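Local coordinates for glycoside Hydrolase (Bacteroides uniformis, PDB 5T99), which probably hydrolyses terminal beta-galactosidic linkages of agarose-derived oligosaccharides as a family 2 glycoside hydrolase, and here binds the inhibitor D-galacto-isofagomine, at residues S493-C498 with M548-W553; R308-C313 with G341-R346; Y473-Y478 with D535-F540. One frame throughout, in Å; residues are numbered along the deposited sequence.

Interaction 1 of 3, residues S493-C498 with M548-W553. With GIF (D-galacto-isofagomine), chain C.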
loop_
_atom_site.group_PDB
_atom_site.type_symbol
_atom_site.label_atom_id
_atom_site.label_comp_id
_atom_site.label_asym_id
_atom_site.label_seq_id
_atom_site.Cartn_x
_atom_site.Cartn_y
_atom_site.Cartn_z
ATOM N N SER A 493 -8.739 -9.560 11.261
ATOM C CA SER A 493 -7.688 -8.586 10.924
ATOM C C SER A 493 -6.547 -9.171 10.101
ATOM O O SER A 493 -5.840 -8.428 9.424
ATOM C CB SER A 493 -7.157 -7.885 12.173
ATOM O OG SER A 493 -7.025 -8.777 13.259
ATOM N N GLU A 494 -6.359 -10.485 10.153
ATOM C CA GLU A 494 -5.337 -11.150 9.336
ATOM C C GLU A 494 -5.788 -12.592 9.090
ATOM O O GLU A 494 -6.182 -13.290 10.035
ATOM C CB GLU A 494 -3.974 -11.085 10.024
ATOM C CG GLU A 494 -2.810 -10.763 9.117
ATOM C CD GLU A 494 -1.488 -10.810 9.863
ATOM O OE1 GLU A 494 -1.191 -9.842 10.584
ATOM O OE2 GLU A 494 -0.743 -11.818 9.728
ATOM N N THR A 495 -5.789 -13.031 7.832
ATOM C CA THR A 495 -6.390 -14.323 7.499
ATOM C C THR A 495 -5.591 -15.116 6.461
ATOM O O THR A 495 -4.825 -14.555 5.666
ATOM C CB THR A 495 -7.859 -14.167 7.030
ATOM O OG1 THR A 495 -7.929 -13.392 5.825
ATOM C CG2 THR A 495 -8.708 -13.486 8.095
ATOM N N SER A 496 -5.810 -16.427 6.499
ATOM C CA SER A 496 -5.218 -17.417 5.603
ATOM C C SER A 496 -3.731 -17.656 5.883
ATOM O O SER A 496 -3.408 -18.600 6.563
ATOM C CB SER A 496 -5.483 -17.099 4.118
ATOM O OG SER A 496 -5.154 -18.210 3.307
ATOM N N SER A 497 -2.847 -16.790 5.389
ATOM C CA SER A 497 -1.391 -17.062 5.323
ATOM C C SER A 497 -1.020 -18.336 4.528
ATOM O O SER A 497 0.057 -18.906 4.712
ATOM C CB SER A 497 -0.738 -17.046 6.722
ATOM O OG SER A 497 -0.166 -15.778 6.990
ATOM N N CYS A 498 -1.904 -18.733 3.610
ATOM C CA CYS A 498 -1.637 -19.775 2.638
ATOM C C CYS A 498 -0.500 -19.282 1.749
ATOM O O CYS A 498 -0.396 -18.085 1.443
ATOM C CB CYS A 498 -2.901 -20.031 1.807
ATOM S SG CYS A 498 -2.849 -21.446 0.677
ATOM N N MET A 548 -17.144 -8.583 10.327
ATOM C CA MET A 548 -17.251 -7.512 9.336
ATOM C C MET A 548 -16.532 -7.853 8.047
ATOM O O MET A 548 -16.804 -7.227 7.007
ATOM C CB MET A 548 -16.675 -6.209 9.887
ATOM C CG MET A 548 -17.394 -5.686 11.123
ATOM S SD MET A 548 -16.511 -4.314 11.869
ATOM C CE MET A 548 -17.458 -4.097 13.370
ATOM N N GLY A 549 -15.602 -8.808 8.126
ATOM C CA GLY A 549 -14.864 -9.301 6.962
ATOM C C GLY A 549 -13.483 -9.823 7.330
ATOM O O GLY A 549 -13.215 -10.141 8.492
ATOM N N GLU A 550 -12.606 -9.874 6.330
ATOM C CA GLU A 550 -11.259 -10.382 6.487
ATOM C C GLU A 550 -10.224 -9.507 5.797
ATOM O O GLU A 550 -10.537 -8.754 4.883
ATOM C CB GLU A 550 -11.166 -11.800 5.934
ATOM C CG GLU A 550 -11.433 -11.950 4.438
ATOM C CD GLU A 550 -11.149 -13.361 3.946
ATOM O OE1 GLU A 550 -10.052 -13.886 4.250
ATOM O OE2 GLU A 550 -12.022 -13.944 3.264
ATOM N N PHE A 551 -8.980 -9.633 6.242
ATOM C CA PHE A 551 -7.862 -8.967 5.615
ATOM C C PHE A 551 -6.763 -10.014 5.422
ATOM O O PHE A 551 -6.135 -10.443 6.390
ATOM C CB PHE A 551 -7.417 -7.792 6.486
ATOM C CG PHE A 551 -8.374 -6.611 6.457
ATOM C CD1 PHE A 551 -8.180 -5.563 5.564
ATOM C CD2 PHE A 551 -9.474 -6.559 7.315
ATOM C CE1 PHE A 551 -9.054 -4.481 5.535
ATOM C CE2 PHE A 551 -10.354 -5.488 7.281
ATOM C CZ PHE A 551 -10.150 -4.448 6.388
ATOM N N ILE A 552 -6.544 -10.444 4.175
ATOM C CA ILE A 552 -5.734 -11.641 3.926
ATOM C C ILE A 552 -4.274 -11.304 4.054
ATOM O O ILE A 552 -3.903 -10.170 3.823
ATOM C CB ILE A 552 -6.026 -12.290 2.547
ATOM C CG1 ILE A 552 -5.332 -11.526 1.403
ATOM C CG2 ILE A 552 -7.534 -12.457 2.348
ATOM C CD1 ILE A 552 -5.636 -12.056 0.025
ATOM N N TRP A 553 -3.464 -12.292 4.438
ATOM C CA TRP A 553 -2.003 -12.158 4.456
ATOM C C TRP A 553 -1.388 -12.931 3.265
ATOM O O TRP A 553 -1.169 -14.130 3.389
ATOM C CB TRP A 553 -1.421 -12.689 5.785
ATOM C CG TRP A 553 0.001 -12.276 5.903
ATOM C CD1 TRP A 553 1.110 -12.994 5.556
ATOM C CD2 TRP A 553 0.461 -10.984 6.294
ATOM N NE1 TRP A 553 2.243 -12.226 5.730
ATOM C CE2 TRP A 553 1.867 -10.986 6.179
ATOM C CE3 TRP A 553 -0.186 -9.818 6.728
ATOM C CZ2 TRP A 553 2.640 -9.863 6.498
ATOM C CZ3 TRP A 553 0.568 -8.719 7.043
ATOM C CH2 TRP A 553 1.971 -8.740 6.932
HETATM C C GIF C . 2.062 -10.956 11.147
HETATM N N GIF C . 1.309 -12.199 11.227
HETATM O O GIF C . 2.236 -15.549 8.526
HETATM C C1 GIF C . 2.601 -10.763 9.743
HETATM O O1 GIF C . 4.480 -12.233 10.028
HETATM C C2 GIF C . 3.313 -12.016 9.238
HETATM O O2 GIF C . 3.511 -9.666 9.738
HETATM C C3 GIF C . 2.409 -13.243 9.306
HETATM C C4 GIF C . 1.876 -13.437 10.722
HETATM C C5 GIF C . 3.156 -14.496 8.846
HETATM O O HOH W 1 -2.256 -16.301 2.356
#
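Glu494 and Trp553 run side by side into the sugar pocket, the carboxylate and indole planes 33° apart, with Glu494 CD 3.5 Å from Trp553 CE3. Both meet the D-galacto-isofagomine: its ring nitrogen N donates to Glu494 OE2 at 2.6 Å, while its C1 lies 3.4 Å above one face of the indole, offset toward the rim. Glu494 OE2 lies above that face as well. Farther round the ligand, Ser497 OG is 2.9 Å from its hydroxyl O, a hydrogen bond whose direction is left open, and also brushes Trp553 CD1. With CG anti to the backbone N (chi1 -168°), the indole of Trp553 extends alongside Glu494 to the ligand.

Behind these groups, the two segments pair in parallel, as neighbouring strands of the (beta/alpha)8 barrel domain of family 2. Trp553 N donates to Thr495 O at 2.9 Å with an N-H...O angle of 165°, in the carbonyl plane; the same oxygen also accepts from Ser497 N. The bond from Thr495 N to Phe551 O is weak and strongly bent. On the face shared with Ile552, Thr495 OG1 donates to Glu550 OE1 at 2.7 Å; Glu550 OE1 accepts with the lone pair turned away from its second oxygen.

Outside the pair, Glu494 OE1 is salt-bridged to Arg346, and Tyr473 OH is hydrogen-bonded to both Glu494 OE2 and Ser497 OG; Trp553 NE1 is bonded to Tyr558. Glu494 is thus gripped through both oxygens, with OE2 on the ligand nitrogen that takes the anomeric position in this class of inhibitor. That placement is consistent with the nucleophile of a retaining glycosidase.

Interaction 2 of 3, residues R308-C313 with G341-R346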
loop_
_atom_site.group_PDB
_atom_site.type_symbol
_atom_site.label_atom_id
_atom_site.label_comp_id
_atom_site.label_asym_id
_atom_site.label_seq_id
_atom_site.Cartn_x
_atom_site.Cartn_y
_atom_site.Cartn_z
ATOM N N ARG A 308 -18.950 -4.928 3.911
ATOM C CA ARG A 308 -18.129 -6.069 4.314
ATOM C C ARG A 308 -16.733 -5.917 3.745
ATOM O O ARG A 308 -16.569 -5.474 2.614
ATOM C CB ARG A 308 -18.749 -7.384 3.845
ATOM C CG ARG A 308 -20.194 -7.527 4.289
ATOM C CD ARG A 308 -20.741 -8.940 4.160
ATOM N NE ARG A 308 -21.825 -9.175 5.126
ATOM C CZ ARG A 308 -21.666 -9.431 6.436
ATOM N NH1 ARG A 308 -20.448 -9.482 6.995
ATOM N NH2 ARG A 308 -22.745 -9.635 7.202
ATOM N N PHE A 309 -15.729 -6.304 4.524
ATOM C CA PHE A 309 -14.342 -6.178 4.106
ATOM C C PHE A 309 -13.861 -7.421 3.355
ATOM O O PHE A 309 -13.593 -8.467 3.946
ATOM C CB PHE A 309 -13.425 -5.893 5.306
ATOM C CG PHE A 309 -13.897 -4.771 6.186
ATOM C CD1 PHE A 309 -14.284 -3.553 5.642
ATOM C CD2 PHE A 309 -13.930 -4.925 7.561
ATOM C CE1 PHE A 309 -14.720 -2.516 6.461
ATOM C CE2 PHE A 309 -14.354 -3.897 8.385
ATOM C CZ PHE A 309 -14.753 -2.687 7.837
ATOM N N ASN A 310 -13.788 -7.288 2.036
ATOM C CA ASN A 310 -12.966 -8.141 1.181
ATOM C C ASN A 310 -11.595 -7.502 1.147
ATOM O O ASN A 310 -11.258 -6.786 0.202
ATOM C CB ASN A 310 -13.524 -8.185 -0.236
ATOM C CG ASN A 310 -14.889 -8.804 -0.303
ATOM O OD1 ASN A 310 -15.285 -9.562 0.578
ATOM N ND2 ASN A 310 -15.626 -8.479 -1.351
ATOM N N GLY A 311 -10.798 -7.774 2.180
ATOM C CA GLY A 311 -9.597 -6.990 2.467
ATOM C C GLY A 311 -8.293 -7.700 2.213
ATOM O O GLY A 311 -8.247 -8.920 2.132
ATOM N N VAL A 312 -7.229 -6.912 2.113
ATOM C CA VAL A 312 -5.877 -7.432 2.001
ATOM C C VAL A 312 -4.929 -6.613 2.874
ATOM O O VAL A 312 -5.121 -5.399 3.056
ATOM C CB VAL A 312 -5.367 -7.464 0.537
ATOM C CG1 VAL A 312 -6.343 -8.220 -0.345
ATOM C CG2 VAL A 312 -5.145 -6.069 -0.014
ATOM N N CYS A 313 -3.933 -7.297 3.434
ATOM C CA CYS A 313 -2.796 -6.637 4.035
ATOM C C CYS A 313 -1.792 -6.436 2.935
ATOM O O CYS A 313 -1.653 -7.300 2.063
ATOM C CB CYS A 313 -2.179 -7.493 5.141
ATOM S SG CYS A 313 -3.317 -7.815 6.491
ATOM N N GLY A 341 -11.521 -8.098 -6.471
ATOM C CA GLY A 341 -12.709 -7.869 -5.634
ATOM C C GLY A 341 -12.387 -7.233 -4.286
ATOM O O GLY A 341 -13.243 -7.192 -3.392
ATOM N N VAL A 342 -11.161 -6.717 -4.143
ATOM C CA VAL A 342 -10.722 -6.070 -2.909
ATOM C C VAL A 342 -11.389 -4.702 -2.778
ATOM O O VAL A 342 -11.317 -3.880 -3.707
ATOM C CB VAL A 342 -9.191 -5.893 -2.879
ATOM C CG1 VAL A 342 -8.731 -5.099 -1.659
ATOM C CG2 VAL A 342 -8.504 -7.254 -2.900
ATOM N N ASN A 343 -12.032 -4.468 -1.638
ATOM C CA ASN A 343 -12.590 -3.154 -1.306
ATOM C C ASN A 343 -11.951 -2.523 -0.060
ATOM O O ASN A 343 -12.383 -1.455 0.383
ATOM C CB ASN A 343 -14.103 -3.272 -1.106
ATOM C CG ASN A 343 -14.465 -4.014 0.163
ATOM O OD1 ASN A 343 -13.704 -4.857 0.625
ATOM N ND2 ASN A 343 -15.627 -3.702 0.737
ATOM N N ALA A 344 -10.940 -3.173 0.516
ATOM C CA ALA A 344 -10.385 -2.733 1.797
ATOM C C ALA A 344 -8.919 -3.105 1.968
ATOM O O ALA A 344 -8.478 -4.135 1.480
ATOM C CB ALA A 344 -11.209 -3.301 2.932
ATOM N N ILE A 345 -8.179 -2.242 2.662
ATOM C CA ILE A 345 -6.742 -2.398 2.860
ATOM C C ILE A 345 -6.437 -2.288 4.353
ATOM O O ILE A 345 -6.958 -1.407 5.024
ATOM C CB ILE A 345 -5.923 -1.302 2.130
ATOM C CG1 ILE A 345 -6.335 -1.147 0.658
ATOM C CG2 ILE A 345 -4.426 -1.589 2.240
ATOM C CD1 ILE A 345 -6.002 -2.320 -0.242
ATOM N N ARG A 346 -5.584 -3.175 4.861
ATOM C CA ARG A 346 -4.986 -3.025 6.197
ATOM C C ARG A 346 -3.528 -2.657 5.988
ATOM O O ARG A 346 -2.825 -3.417 5.332
ATOM C CB ARG A 346 -5.099 -4.342 6.964
ATOM C CG ARG A 346 -4.413 -4.357 8.329
ATOM C CD ARG A 346 -5.006 -5.409 9.268
ATOM N NE ARG A 346 -4.294 -5.439 10.552
ATOM C CZ ARG A 346 -3.367 -6.332 10.930
ATOM N NH1 ARG A 346 -3.008 -7.372 10.159
ATOM N NH2 ARG A 346 -2.784 -6.192 12.113
#
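Gly341 and Asn310 meet where a right-handed beta-alpha-beta crossover of the TIM-barrel domain closes: strand 305-313 leads through helix 327-339 to the parallel strand 344-346. Gly341, the first residue past the helix, closes it off in a Schellman motif with a positive phi, and its carbonyl O takes a weak bond from Asn310 ND2 at 3.4 Å.

Val342 follows, crossing Val312 at about a right angle, with Val342 CG2 3.5 Å from Val312 CG1. Met337 of the intervening helix touches both valines, so this is the layer between sheet and helix.

Asn343 bridges to the backbone of Arg308 and Asn310 through both ends of its amide. ND2 donates to Arg308 O at 2.7 Å, with that oxygen close to the amide plane, and OD1 receives a weak bond from Asn310 N, bent to 130°. A first torsion of 71° places the amide between backbone N and carbonyl carbon, from where it reaches across to segment 308-313. Asn343 N in turn donates to Asn310 O.

From Ala344 the regular parallel ladder begins. Ala344 O accepts from Val312 N at 3.1 Å, and Ala344 CB packs against Phe309 CD1 on the face that also carries Cys313 and Arg346. Ile345 lies on the Val312 side, its CD1 alongside Val312 CG2.

Arg346 N closes the ladder on Val312 O at 2.9 Å, nearly straight at 170°. Its extended side chain ends with NH2 salt-bridged to Glu370 and hydrogen-bonded to Asn416. On the way it passes Cys313, whose SG sits at the guanidinium edge, near its plane, 3.7 Å from Arg346 NH1.

Interaction 3 of 3, residues Y473-Y478 with D535-F540. With GIF (D-galacto-isofagomine), chain C.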
loop_
_atom_site.group_PDB
_atom_site.type_symbol
_atom_site.label_atom_id
_atom_site.label_comp_id
_atom_site.label_asym_id
_atom_site.label_seq_id
_atom_site.Cartn_x
_atom_site.Cartn_y
_atom_site.Cartn_z
ATOM N N TYR A 473 -5.996 -15.082 12.365
ATOM C CA TYR A 473 -5.936 -16.546 12.142
ATOM C C TYR A 473 -6.727 -17.386 13.147
ATOM O O TYR A 473 -6.214 -18.383 13.665
ATOM C CB TYR A 473 -4.489 -17.020 12.072
ATOM C CG TYR A 473 -3.651 -16.192 11.129
ATOM C CD1 TYR A 473 -3.781 -16.328 9.740
ATOM C CD2 TYR A 473 -2.735 -15.263 11.619
ATOM C CE1 TYR A 473 -3.012 -15.565 8.869
ATOM C CE2 TYR A 473 -1.970 -14.501 10.757
ATOM C CZ TYR A 473 -2.114 -14.664 9.385
ATOM O OH TYR A 473 -1.361 -13.913 8.550
ATOM N N LYS A 474 -7.978 -16.992 13.399
ATOM C CA LYS A 474 -8.820 -17.677 14.388
ATOM C C LYS A 474 -10.249 -18.004 13.911
ATOM O O LYS A 474 -11.196 -17.919 14.712
ATOM C CB LYS A 474 -8.894 -16.820 15.667
ATOM C CG LYS A 474 -7.557 -16.521 16.318
ATOM C CD LYS A 474 -6.920 -17.760 16.931
ATOM C CE LYS A 474 -5.564 -17.420 17.526
ATOM N NZ LYS A 474 -4.542 -17.132 16.479
ATOM N N PRO A 475 -10.420 -18.409 12.635
ATOM C CA PRO A 475 -11.783 -18.704 12.147
ATOM C C PRO A 475 -12.477 -19.812 12.934
ATOM O O PRO A 475 -13.688 -19.749 13.131
ATOM C CB PRO A 475 -11.561 -19.110 10.687
ATOM C CG PRO A 475 -10.162 -19.626 10.640
ATOM C CD PRO A 475 -9.395 -18.810 11.651
ATOM N N GLY A 476 -11.700 -20.783 13.416
ATOM C CA GLY A 476 -12.205 -21.828 14.304
ATOM C C GLY A 476 -12.755 -21.331 15.631
ATOM O O GLY A 476 -13.581 -22.013 16.254
ATOM N N LYS A 477 -12.310 -20.154 16.072
ATOM C CA LYS A 477 -12.806 -19.558 17.320
ATOM C C LYS A 477 -13.836 -18.431 17.166
ATOM O O LYS A 477 -14.218 -17.824 18.170
ATOM C CB LYS A 477 -11.614 -19.073 18.160
ATOM C CG LYS A 477 -10.590 -20.157 18.476
ATOM C CD LYS A 477 -11.194 -21.274 19.312
ATOM C CE LYS A 477 -10.122 -22.219 19.841
ATOM N NZ LYS A 477 -10.724 -23.168 20.819
ATOM N N TYR A 478 -14.314 -18.161 15.949
ATOM C CA TYR A 478 -15.252 -17.045 15.740
ATOM C C TYR A 478 -16.552 -17.241 16.519
ATOM O O TYR A 478 -17.025 -16.313 17.171
ATOM C CB TYR A 478 -15.579 -16.832 14.254
ATOM C CG TYR A 478 -14.473 -16.260 13.381
ATOM C CD1 TYR A 478 -13.237 -15.846 13.906
ATOM C CD2 TYR A 478 -14.685 -16.092 12.019
ATOM C CE1 TYR A 478 -12.247 -15.312 13.083
ATOM C CE2 TYR A 478 -13.707 -15.554 11.197
ATOM C CZ TYR A 478 -12.494 -15.165 11.732
ATOM O OH TYR A 478 -11.532 -14.644 10.918
ATOM N N ASP A 535 -10.471 -21.148 1.557
ATOM C CA ASP A 535 -11.766 -21.849 1.662
ATOM C C ASP A 535 -12.262 -21.893 3.120
ATOM O O ASP A 535 -13.463 -21.780 3.377
ATOM C CB ASP A 535 -11.679 -23.306 1.129
ATOM C CG ASP A 535 -10.895 -23.437 -0.186
ATOM O OD1 ASP A 535 -11.360 -24.131 -1.126
ATOM O OD2 ASP A 535 -9.789 -22.867 -0.270
ATOM N N ILE A 536 -11.322 -22.075 4.054
ATOM C CA ILE A 536 -11.620 -22.136 5.490
ATOM C C ILE A 536 -12.139 -20.786 6.004
ATOM O O ILE A 536 -13.108 -20.752 6.770
ATOM C CB ILE A 536 -10.373 -22.597 6.308
ATOM C CG1 ILE A 536 -10.035 -24.066 6.014
ATOM C CG2 ILE A 536 -10.553 -22.385 7.812
ATOM C CD1 ILE A 536 -11.037 -25.071 6.560
ATOM N N GLU A 537 -11.512 -19.683 5.590
ATOM C CA GLU A 537 -12.004 -18.358 6.002
ATOM C C GLU A 537 -13.399 -18.083 5.419
ATOM O O GLU A 537 -14.301 -17.655 6.150
ATOM C CB GLU A 537 -11.039 -17.240 5.618
ATOM C CG GLU A 537 -11.319 -15.910 6.320
ATOM C CD GLU A 537 -11.175 -15.954 7.830
ATOM O OE1 GLU A 537 -10.267 -16.657 8.337
ATOM O OE2 GLU A 537 -11.960 -15.265 8.504
ATOM N N PHE A 538 -13.575 -18.358 4.123
ATOM C CA PHE A 538 -14.880 -18.177 3.465
ATOM C C PHE A 538 -15.979 -18.905 4.228
ATOM O O PHE A 538 -17.046 -18.338 4.485
ATOM C CB PHE A 538 -14.886 -18.673 2.004
ATOM C CG PHE A 538 -13.871 -18.005 1.111
ATOM C CD1 PHE A 538 -13.300 -16.762 1.431
ATOM C CD2 PHE A 538 -13.502 -18.618 -0.069
ATOM C CE1 PHE A 538 -12.364 -16.181 0.605
ATOM C CE2 PHE A 538 -12.566 -18.032 -0.912
ATOM C CZ PHE A 538 -11.997 -16.815 -0.579
ATOM N N HIS A 539 -15.695 -20.158 4.584
ATOM C CA HIS A 539 -16.625 -20.983 5.330
ATOM C C HIS A 539 -17.022 -20.328 6.652
ATOM O O HIS A 539 -18.213 -20.164 6.931
ATOM C CB HIS A 539 -16.017 -22.363 5.590
ATOM C CG HIS A 539 -16.952 -23.301 6.276
ATOM N ND1 HIS A 539 -16.753 -23.739 7.569
ATOM C CD2 HIS A 539 -18.117 -23.848 5.866
ATOM C CE1 HIS A 539 -17.743 -24.539 7.914
ATOM N NE2 HIS A 539 -18.588 -24.618 6.902
ATOM N N PHE A 540 -16.031 -19.940 7.452
ATOM C CA PHE A 540 -16.310 -19.376 8.777
ATOM C C PHE A 540 -16.841 -17.932 8.718
ATOM O O PHE A 540 -17.564 -17.524 9.629
ATOM C CB PHE A 540 -15.105 -19.531 9.723
ATOM C CG PHE A 540 -14.914 -20.948 10.247
ATOM C CD1 PHE A 540 -15.786 -21.479 11.202
ATOM C CD2 PHE A 540 -13.867 -21.756 9.794
ATOM C CE1 PHE A 540 -15.620 -22.780 11.690
ATOM C CE2 PHE A 540 -13.695 -23.058 10.284
ATOM C CZ PHE A 540 -14.573 -23.570 11.228
HETATM C C GIF C . 2.062 -10.956 11.147
HETATM N N GIF C . 1.309 -12.199 11.227
HETATM O O GIF C . 2.236 -15.549 8.526
HETATM C C1 GIF C . 2.601 -10.763 9.743
HETATM O O1 GIF C . 4.480 -12.233 10.028
HETATM C C2 GIF C . 3.313 -12.016 9.238
HETATM O O2 GIF C . 3.511 -9.666 9.738
HETATM C C3 GIF C . 2.409 -13.243 9.306
HETATM C C4 GIF C . 1.876 -13.437 10.722
HETATM C C5 GIF C . 3.156 -14.496 8.846
#
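Pro475 packs against Phe540, and Tyr478 OH bonds Glu537, where the turn that follows barrel strand 468-472 and leads into helix 478-484 meets helix 534-543. At the start of the segment, Tyr473 faces the other way, into the ligand pocket, its OH 3.9 Å from C3 of D-galacto-isofagomine.

Pro475 is the wedge. Its CB comes within 3.6 Å of Phe540 CD2, and its CG reaches Ile536 CG2 at 4.0 Å, one turn back along the helix. On another side of the proline, Glu537 OE1 rests 3.6 Å from Pro475 CB. The carbonyl of Pro475 sits over one face of the Phe540 ring, O standing 3.2 Å above the plane and offset toward the rim.

Gly476 continues over that same face, its CA 4.3 Å from Phe540 CZ, while His539 ND1 lies over the opposite face.

Tyr478, in the first turn of its helix, sends its ring back across Pro475, whose CA lies over the ring centre. Tyr478 OH donates to Glu537 OE2 at 2.5 Å, and Glu537 OE2 receives it with its syn lone pair. OE2 sits at the edge of the tyrosine ring, near its plane, and the carboxylate plane is turned 62° from the ring. Glu537 gets there by a bend at its second torsion (63°), which folds the carboxylate back toward the turn.

Gln541 also bonds Glu537 OE2, and Tyr532 bonds OE1. These three hydrogen bonds, from Tyr478, Gln541 and Tyr532, would be expected to stabilise a negative charge on the buried carboxylate, while nearby Glu550, a second acid, might raise its pKa.

In the fold
Interactions 1 and 2 share one parallel barrel sheet, in which strand 305-313 lies between strands 344-346 and 549-552. Their centres are 9 Å apart, and Met548 O meets Phe309 N at 2.9 Å, as Ile552 O meets Cys313 N. Interaction 3 is also centred 9 Å from interaction 1, but lies outward of it, on the loop and helix beside the pocket; Tyr473 joins them, its OH 2.5 Å from Glu494 OE2. Glu494 is therefore approached from both neighbours: by Arg346 of interaction 2 and by Tyr473 of interaction 3. Interactions 2 and 3 do not touch, their nearest atoms being about 7 Å apart. The ligand contacts 1 and 3 directly.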